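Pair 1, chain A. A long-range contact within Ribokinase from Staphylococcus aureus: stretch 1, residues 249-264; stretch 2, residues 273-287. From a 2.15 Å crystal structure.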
# COMPACT_ATOMS: atom_id res chain seq x y z
N THR A 249 -13.40 -2.47 -1.36
CA THR A 249 -12.50 -2.57 -2.50
C THR A 249 -11.17 -3.07 -2.10
O THR A 249 -10.25 -3.03 -2.88
CB THR A 249 -12.26 -1.24 -3.28
OG1 THR A 249 -11.49 -0.35 -2.49
CG2 THR A 249 -13.49 -0.59 -3.68
N THR A 250 -11.07 -3.55 -0.89
CA THR A 250 -9.81 -4.01 -0.33
C THR A 250 -9.95 -5.40 0.31
O THR A 250 -9.16 -5.77 1.18
CB THR A 250 -9.37 -3.02 0.74
OG1 THR A 250 -10.49 -2.75 1.60
CG2 THR A 250 -8.93 -1.71 0.10
N ALA A 251 -10.94 -6.18 -0.13
CA ALA A 251 -11.22 -7.48 0.49
C ALA A 251 -11.48 -7.35 1.99
O ALA A 251 -11.08 -8.23 2.77
CB ALA A 251 -10.06 -8.44 0.25
N ALA A 252 -12.12 -6.26 2.40
CA ALA A 252 -12.39 -6.01 3.82
C ALA A 252 -13.43 -6.99 4.36
O ALA A 252 -13.26 -7.55 5.44
CB ALA A 252 -12.85 -4.57 4.03
N GLY A 253 -14.52 -7.17 3.61
CA GLY A 253 -15.57 -8.12 3.97
C GLY A 253 -15.04 -9.52 4.20
O GLY A 253 -15.36 -10.18 5.20
N ASP A 254 -14.20 -9.99 3.28
CA ASP A 254 -13.66 -11.34 3.36
C ASP A 254 -12.69 -11.44 4.50
O ASP A 254 -12.60 -12.48 5.16
CB ASP A 254 -12.99 -11.74 2.04
CG ASP A 254 -13.98 -11.85 0.90
OD1 ASP A 254 -15.14 -12.27 1.16
OD2 ASP A 254 -13.60 -11.51 -0.24
N THR A 255 -11.95 -10.35 4.72
CA THR A 255 -11.00 -10.28 5.83
C THR A 255 -11.74 -10.32 7.18
O THR A 255 -11.26 -10.91 8.14
CB THR A 255 -10.12 -9.00 5.74
OG1 THR A 255 -9.36 -9.02 4.52
CG2 THR A 255 -9.18 -8.88 6.94
N PHE A 256 -12.92 -9.70 7.24
CA PHE A 256 -13.74 -9.75 8.45
C PHE A 256 -14.14 -11.19 8.76
O PHE A 256 -14.01 -11.66 9.90
CB PHE A 256 -14.99 -8.87 8.31
CG PHE A 256 -16.01 -9.10 9.40
CD1 PHE A 256 -15.80 -8.59 10.68
CD2 PHE A 256 -17.18 -9.83 9.14
CE1 PHE A 256 -16.74 -8.81 11.69
CE2 PHE A 256 -18.12 -10.06 10.15
CZ PHE A 256 -17.90 -9.54 11.42
N ILE A 257 -14.61 -11.90 7.74
CA ILE A 257 -15.06 -13.29 7.91
C ILE A 257 -13.92 -14.21 8.31
O ILE A 257 -14.08 -15.06 9.19
CB ILE A 257 -15.74 -13.80 6.63
CG1 ILE A 257 -17.11 -13.16 6.51
CG2 ILE A 257 -15.87 -15.31 6.68
CD1 ILE A 257 -17.55 -12.95 5.11
N GLY A 258 -12.76 -14.02 7.69
CA GLY A 258 -11.64 -14.90 7.96
C GLY A 258 -11.22 -14.77 9.40
O GLY A 258 -10.97 -15.76 10.10
N ALA A 259 -11.15 -13.52 9.85
CA ALA A 259 -10.66 -13.21 11.19
C ALA A 259 -11.71 -13.59 12.23
O ALA A 259 -11.38 -14.16 13.28
CB ALA A 259 -10.31 -11.72 11.29
N PHE A 260 -12.97 -13.28 11.93
CA PHE A 260 -14.11 -13.64 12.78
C PHE A 260 -14.02 -15.11 13.11
O PHE A 260 -13.96 -15.49 14.28
CB PHE A 260 -15.44 -13.32 12.08
CG PHE A 260 -16.65 -13.92 12.75
CD1 PHE A 260 -17.35 -14.96 12.13
CD2 PHE A 260 -17.11 -13.45 13.97
CE1 PHE A 260 -18.49 -15.51 12.73
CE2 PHE A 260 -18.23 -14.01 14.58
CZ PHE A 260 -18.92 -15.04 13.96
N VAL A 261 -13.96 -15.93 12.07
CA VAL A 261 -13.88 -17.38 12.25
C VAL A 261 -12.60 -17.84 12.98
O VAL A 261 -12.65 -18.81 13.75
CB VAL A 261 -14.04 -18.12 10.91
CG1 VAL A 261 -13.80 -19.60 11.08
CG2 VAL A 261 -15.43 -17.87 10.35
N SER A 262 -11.48 -17.16 12.75
CA SER A 262 -10.23 -17.51 13.43
C SER A 262 -10.35 -17.34 14.96
O SER A 262 -9.69 -18.04 15.74
CB SER A 262 -9.07 -16.65 12.91
OG SER A 262 -9.17 -15.29 13.34
N ARG A 263 -11.21 -16.42 15.37
CA ARG A 263 -11.31 -15.98 16.75
C ARG A 263 -12.47 -16.66 17.51
O ARG A 263 -12.43 -16.76 18.74
CB ARG A 263 -11.46 -14.46 16.78
CG ARG A 263 -11.76 -13.85 18.14
CD ARG A 263 -10.75 -14.31 19.18
NE ARG A 263 -9.40 -13.85 18.89
CZ ARG A 263 -8.85 -12.77 19.44
NH1 ARG A 263 -9.55 -12.02 20.30
NH2 ARG A 263 -7.60 -12.43 19.13
N LEU A 264 -13.47 -17.12 16.77
CA LEU A 264 -14.67 -17.72 17.37
C LEU A 264 -14.36 -18.99 18.14
O LEU A 264 -13.73 -19.90 17.61
CB LEU A 264 -15.69 -18.07 16.29
CG LEU A 264 -17.12 -17.58 16.47
CD1 LEU A 264 -18.07 -18.47 15.68
CD2 LEU A 264 -17.54 -17.51 17.93
N ASP A 273 -16.72 -10.55 20.99
CA ASP A 273 -15.26 -10.43 20.94
C ASP A 273 -14.72 -10.82 19.55
O ASP A 273 -13.86 -10.13 18.98
CB ASP A 273 -14.63 -11.30 22.03
CG ASP A 273 -13.15 -11.57 21.78
OD1 ASP A 273 -12.77 -12.76 21.82
OD2 ASP A 273 -12.37 -10.61 21.54
N ALA A 274 -15.22 -11.93 19.02
CA ALA A 274 -14.82 -12.39 17.70
C ALA A 274 -15.22 -11.38 16.63
O ALA A 274 -14.48 -11.13 15.69
CB ALA A 274 -15.42 -13.79 17.40
N ILE A 275 -16.40 -10.79 16.77
CA ILE A 275 -16.85 -9.78 15.82
C ILE A 275 -16.00 -8.50 15.89
O ILE A 275 -15.76 -7.83 14.87
CB ILE A 275 -18.34 -9.46 16.02
CG1 ILE A 275 -19.18 -10.67 15.59
CG2 ILE A 275 -18.73 -8.20 15.25
CD1 ILE A 275 -20.67 -10.46 15.71
N ASP A 276 -15.53 -8.18 17.10
CA ASP A 276 -14.64 -7.05 17.33
C ASP A 276 -13.31 -7.26 16.61
O ASP A 276 -12.85 -6.42 15.84
CB ASP A 276 -14.39 -6.87 18.82
CG ASP A 276 -13.44 -5.72 19.11
OD1 ASP A 276 -12.30 -5.96 19.57
OD2 ASP A 276 -13.84 -4.57 18.83
N PHE A 277 -12.69 -8.41 16.90
CA PHE A 277 -11.46 -8.82 16.24
C PHE A 277 -11.58 -8.85 14.72
O PHE A 277 -10.66 -8.45 14.01
CB PHE A 277 -11.07 -10.20 16.74
CG PHE A 277 -9.77 -10.71 16.18
CD1 PHE A 277 -8.57 -10.46 16.82
CD2 PHE A 277 -9.76 -11.48 15.01
CE1 PHE A 277 -7.36 -10.94 16.31
CE2 PHE A 277 -8.56 -11.96 14.50
CZ PHE A 277 -7.36 -11.70 15.16
N GLY A 278 -12.72 -9.32 14.21
CA GLY A 278 -12.97 -9.35 12.78
C GLY A 278 -13.02 -7.94 12.21
O GLY A 278 -12.51 -7.68 11.12
N ASN A 279 -13.65 -7.04 12.95
CA ASN A 279 -13.75 -5.65 12.51
C ASN A 279 -12.39 -4.94 12.59
O ASN A 279 -12.12 -4.05 11.78
CB ASN A 279 -14.83 -4.90 13.29
CG ASN A 279 -16.23 -5.13 12.72
OD1 ASN A 279 -16.42 -5.21 11.50
ND2 ASN A 279 -17.23 -5.21 13.60
N LYS A 280 -11.54 -5.35 13.53
CA LYS A 280 -10.17 -4.85 13.57
C LYS A 280 -9.43 -5.26 12.31
O LYS A 280 -9.00 -4.40 11.53
CB LYS A 280 -9.41 -5.36 14.80
CG LYS A 280 -9.66 -4.57 16.08
CD LYS A 280 -9.00 -5.24 17.28
CE LYS A 280 -9.52 -4.68 18.60
NZ LYS A 280 -8.96 -5.39 19.79
N ALA A 281 -9.30 -6.57 12.11
CA ALA A 281 -8.60 -7.11 10.96
C ALA A 281 -9.05 -6.39 9.70
O ALA A 281 -8.22 -5.92 8.92
CB ALA A 281 -8.87 -8.60 10.83
N SER A 282 -10.36 -6.25 9.54
CA SER A 282 -10.92 -5.58 8.38
C SER A 282 -10.46 -4.12 8.20
O SER A 282 -10.29 -3.65 7.07
CB SER A 282 -12.44 -5.65 8.44
OG SER A 282 -13.02 -5.00 7.34
N SER A 283 -10.27 -3.39 9.30
CA SER A 283 -9.95 -1.96 9.22
C SER A 283 -8.52 -1.74 8.70
O SER A 283 -8.28 -0.83 7.91
CB SER A 283 -10.14 -1.27 10.56
OG SER A 283 -9.12 -1.66 11.47
N LEU A 284 -7.60 -2.60 9.13
CA LEU A 284 -6.22 -2.64 8.67
C LEU A 284 -6.08 -2.70 7.15
O LEU A 284 -5.00 -2.49 6.58
CB LEU A 284 -5.53 -3.86 9.26
CG LEU A 284 -5.20 -3.69 10.74
CD1 LEU A 284 -4.38 -4.87 11.25
CD2 LEU A 284 -4.44 -2.37 10.94
N THR A 285 -7.17 -3.04 6.46
CA THR A 285 -7.10 -3.18 5.03
C THR A 285 -7.33 -1.88 4.32
O THR A 285 -6.95 -1.74 3.21
CB THR A 285 -8.06 -4.27 4.37
OG1 THR A 285 -9.41 -3.82 4.33
CG2 THR A 285 -7.94 -5.62 4.98
N VAL A 286 -7.98 -0.95 4.96
CA VAL A 286 -8.19 0.34 4.34
C VAL A 286 -7.22 1.38 4.91
O VAL A 286 -7.37 2.58 4.69
CB VAL A 286 -9.64 0.83 4.54
CG1 VAL A 286 -10.62 -0.09 3.82
CG2 VAL A 286 -9.97 0.89 6.02
N GLN A 287 -6.22 0.89 5.64
CA GLN A 287 -5.27 1.74 6.35
C GLN A 287 -4.08 2.19 5.49
O GLN A 287 -3.41 1.37 4.87
CB GLN A 287 -4.79 1.01 7.60
CG GLN A 287 -3.34 1.27 7.97
CD GLN A 287 -3.09 1.13 9.47
OE1 GLN A 287 -2.26 0.31 9.90
NE2 GLN A 287 -3.81 1.92 10.27

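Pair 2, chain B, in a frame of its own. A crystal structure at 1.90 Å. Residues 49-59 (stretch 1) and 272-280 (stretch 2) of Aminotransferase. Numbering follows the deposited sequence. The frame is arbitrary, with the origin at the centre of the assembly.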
# COMPACT_ATOMS: atom_id res chain seq x y z
N HIS B 49 5.27 -4.78 -24.65
CA HIS B 49 6.21 -3.66 -24.50
C HIS B 49 6.25 -3.13 -23.05
O HIS B 49 7.26 -2.64 -22.58
CB HIS B 49 5.93 -2.54 -25.48
CG HIS B 49 4.64 -1.79 -25.24
ND1 HIS B 49 3.41 -2.30 -25.56
CD2 HIS B 49 4.41 -0.55 -24.73
CE1 HIS B 49 2.47 -1.43 -25.25
NE2 HIS B 49 3.04 -0.35 -24.74
N ILE B 50 5.16 -3.30 -22.31
CA ILE B 50 5.11 -2.95 -20.91
C ILE B 50 5.87 -3.99 -20.07
O ILE B 50 6.63 -3.66 -19.17
CB ILE B 50 3.63 -2.82 -20.42
CG1 ILE B 50 2.97 -1.68 -21.20
CG2 ILE B 50 3.60 -2.55 -18.88
CD1 ILE B 50 1.46 -1.60 -21.22
N VAL B 51 5.61 -5.25 -20.32
CA VAL B 51 6.31 -6.31 -19.67
C VAL B 51 7.83 -6.22 -19.86
O VAL B 51 8.60 -6.36 -18.88
CB VAL B 51 5.83 -7.69 -20.13
CG1 VAL B 51 6.63 -8.81 -19.44
CG2 VAL B 51 4.33 -7.87 -19.89
N GLU B 52 8.26 -5.97 -21.08
CA GLU B 52 9.68 -5.83 -21.36
C GLU B 52 10.31 -4.62 -20.71
O GLU B 52 11.47 -4.67 -20.35
CB GLU B 52 9.96 -5.79 -22.87
CG GLU B 52 9.71 -7.12 -23.55
CD GLU B 52 10.46 -8.31 -22.94
OE1 GLU B 52 11.67 -8.17 -22.54
OE2 GLU B 52 9.81 -9.39 -22.86
N ALA B 53 9.54 -3.56 -20.51
CA ALA B 53 10.05 -2.40 -19.79
C ALA B 53 10.30 -2.73 -18.30
O ALA B 53 11.34 -2.32 -17.74
CB ALA B 53 9.12 -1.21 -19.98
N LEU B 54 9.42 -3.51 -17.66
CA LEU B 54 9.69 -4.02 -16.35
C LEU B 54 10.96 -4.87 -16.30
O LEU B 54 11.82 -4.66 -15.43
CB LEU B 54 8.52 -4.82 -15.77
CG LEU B 54 8.74 -5.51 -14.42
CD1 LEU B 54 9.02 -4.54 -13.28
CD2 LEU B 54 7.54 -6.40 -14.06
N ARG B 55 11.08 -5.81 -17.26
CA ARG B 55 12.18 -6.74 -17.24
C ARG B 55 13.53 -6.01 -17.39
O ARG B 55 14.46 -6.36 -16.69
CB ARG B 55 12.01 -7.78 -18.34
CG ARG B 55 10.98 -8.80 -17.98
CD ARG B 55 10.55 -9.61 -19.18
NE ARG B 55 11.67 -9.95 -20.05
CZ ARG B 55 12.45 -10.98 -19.87
NH1 ARG B 55 12.22 -11.82 -18.88
NH2 ARG B 55 13.44 -11.19 -20.70
N GLU B 56 13.59 -4.99 -18.25
CA GLU B 56 14.79 -4.18 -18.45
C GLU B 56 15.11 -3.31 -17.24
O GLU B 56 16.26 -3.20 -16.83
CB GLU B 56 14.63 -3.31 -19.69
CG GLU B 56 15.86 -2.52 -20.08
CD GLU B 56 17.05 -3.41 -20.57
OE1 GLU B 56 16.86 -4.61 -20.84
OE2 GLU B 56 18.21 -2.90 -20.67
N ALA B 57 14.08 -2.71 -16.67
CA ALA B 57 14.23 -1.81 -15.53
C ALA B 57 14.74 -2.51 -14.32
O ALA B 57 15.52 -1.96 -13.54
CB ALA B 57 12.91 -1.18 -15.23
N SER B 58 14.33 -3.77 -14.14
CA SER B 58 14.69 -4.50 -12.98
C SER B 58 16.20 -4.77 -12.89
O SER B 58 16.69 -5.08 -11.85
CB SER B 58 13.86 -5.79 -12.87
OG SER B 58 14.45 -6.82 -13.67
N LEU B 59 16.91 -4.65 -14.01
CA LEU B 59 18.37 -4.90 -14.06
C LEU B 59 19.15 -3.69 -13.56
O LEU B 59 20.34 -3.79 -13.30
CB LEU B 59 18.83 -5.23 -15.45
CG LEU B 59 18.29 -6.50 -16.11
CD1 LEU B 59 18.62 -6.44 -17.59
CD2 LEU B 59 18.89 -7.71 -15.47
N MET B 272 7.46 3.22 -4.69
CA MET B 272 7.22 1.88 -5.14
C MET B 272 8.36 1.44 -6.08
O MET B 272 9.14 2.28 -6.53
CB MET B 272 5.89 1.83 -5.83
CG MET B 272 5.68 2.83 -6.93
SD MET B 272 4.28 2.39 -8.02
CE MET B 272 4.67 0.68 -8.24
N PHE B 273 8.47 0.15 -6.37
CA PHE B 273 9.58 -0.38 -7.13
C PHE B 273 9.75 0.36 -8.44
O PHE B 273 8.82 0.53 -9.21
CB PHE B 273 9.43 -1.89 -7.36
CG PHE B 273 10.60 -2.54 -8.04
CD1 PHE B 273 11.86 -2.49 -7.47
CD2 PHE B 273 10.45 -3.25 -9.23
CE1 PHE B 273 12.94 -3.11 -8.07
CE2 PHE B 273 11.52 -3.89 -9.81
CZ PHE B 273 12.77 -3.78 -9.24
N GLY B 274 10.96 0.88 -8.67
CA GLY B 274 11.18 1.67 -9.88
C GLY B 274 11.03 0.86 -11.17
O GLY B 274 10.79 1.42 -12.21
N GLY B 275 11.17 -0.46 -11.08
CA GLY B 275 10.92 -1.32 -12.23
C GLY B 275 9.46 -1.20 -12.64
O GLY B 275 9.16 -1.10 -13.82
N LEU B 276 8.57 -1.18 -11.65
CA LEU B 276 7.16 -0.93 -11.89
C LEU B 276 6.89 0.47 -12.44
O LEU B 276 6.07 0.65 -13.31
CB LEU B 276 6.37 -1.17 -10.61
CG LEU B 276 6.23 -2.63 -10.13
CD1 LEU B 276 5.51 -2.60 -8.79
CD2 LEU B 276 5.46 -3.45 -11.14
N GLN B 277 7.57 1.47 -11.91
CA GLN B 277 7.39 2.83 -12.39
C GLN B 277 7.78 2.98 -13.84
O GLN B 277 7.14 3.70 -14.59
CB GLN B 277 8.16 3.84 -11.50
CG GLN B 277 7.70 3.80 -10.03
CD GLN B 277 8.20 4.97 -9.22
OE1 GLN B 277 8.01 6.14 -9.60
NE2 GLN B 277 8.87 4.66 -8.10
N GLN B 278 8.88 2.34 -14.24
CA GLN B 278 9.32 2.38 -15.60
C GLN B 278 8.32 1.66 -16.51
O GLN B 278 8.05 2.11 -17.58
CB GLN B 278 10.71 1.72 -15.71
CG GLN B 278 11.28 1.74 -17.09
CD GLN B 278 12.83 1.67 -17.12
OE1 GLN B 278 13.49 2.22 -16.26
NE2 GLN B 278 13.38 0.99 -18.12
N ALA B 279 7.73 0.56 -16.05
CA ALA B 279 6.68 -0.09 -16.84
C ALA B 279 5.48 0.82 -17.00
O ALA B 279 4.85 0.89 -18.07
CB ALA B 279 6.29 -1.41 -16.20
N ALA B 280 5.12 1.52 -15.93
CA ALA B 280 3.98 2.43 -15.96
C ALA B 280 4.23 3.56 -16.96
O ALA B 280 3.34 3.97 -17.74
CB ALA B 280 3.69 3.00 -14.59

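Pairs 1 and 2 both consist of two helices packed closely and running broadly antiparallel, though at an oblique angle. In pair 1 the helix axes approach to 7.5 Å, with an angle of 142° between their N-to-C directions; in pair 2 the axes come within 7.7 Å at 148°. Fourteen central residues superpose with an RMSD of 0.5 Å on N, CA and C. Both contacts place glycine and alanine at matched positions between the helices.

The clearest common feature is a glycine in the second helix. A:Gly278 coincides with B:Gly275, and in each case a CB would point toward the partner helix. An ideal CB on A:Gly278 would lie 2.8 Å from A:Phe256 CD1, a clash; on B:Gly275 it would sit a tight 3.2 Å from B:Leu54 CD1 and would also clash with B:Phe273 CE2, at 2.4 Å, within its own stretch. The bare backbone is used by matched large side chains, A:Phe256 and B:Leu54, both with chi1 t. Their CA-to-CB bonds point sideways, but their ends come nearer the other helix. A:Phe256 fits as a knob among A:Gly278, A:Asn279, A:Ser282 and A:Ile275, with CD1 3.2 Å from A:Gly278 C at the ring edge. B:Leu54 reaches the equivalent backbone with a methyl group, CD1 lying 3.4 Å from B:Gly275 C, and the same CD1 is 4.3 Å from B:Leu276 CD2. B:Leu276 matches A:Asn279, whose OD1 lies 3.5 Å from A:Phe256 CD1, so an amide and an aliphatic side chain occupy the same place beside the matched large side chain.

One turn on, the same small residue is found in both: A:Ala259 matches B:Ala57, and both point toward the other helix. Both pack against the matched glycine, A:Ala259 CB 3.9 Å from A:Gly278 CA and B:Ala57 CB 3.6 Å from B:Gly275 CA. What differs is the residue at another matched position. A:Ala259 CB meets A:Ala281 CB at 3.5 Å, alanine against alanine, whereas B:Gln278, the match of A:Ala281, extends its side chain over the alanine, with B:Ala57 CB 3.4 Å from B:Gln278 CD. A:Phe277, also pointing toward the other helix, adds its CE2 3.7 Å from A:Ala259 CB; its match, B:Gly274, has no side chain and makes no contact. At A:Thr255 = B:Ala53, again pointing toward the partner, the threonine brings CG2 to 3.9 Å from A:Ala281 CB, while the smaller B:Ala53 CB lies 4.1 Å from B:Ala279 CA.

The match A:Ser282 = B:Ala279 exchanges polar for apolar packing. A:Ser282 OG hydrogen-bonds A:Ala252 O at 3.2 Å, although its proton has another acceptor within reach. In pair 2, B:Ala279 CB lies 3.7 Å from B:Ile50 O and 4.0 Å from B:Ile50 CG2, where B:Ile50 takes the place of A:Ala252; no hydrogen bond crosses between these stretches.

At A:Phe260 = B:Ser58 the side chains also differ greatly in bulk. A:Phe260 CD2 packs 3.8 Å from A:Ala274 CB and its CE2 3.6 Å from A:Ile275 CG1. B:Ser58 CB lies 4.3 Å from B:Phe273 CZ.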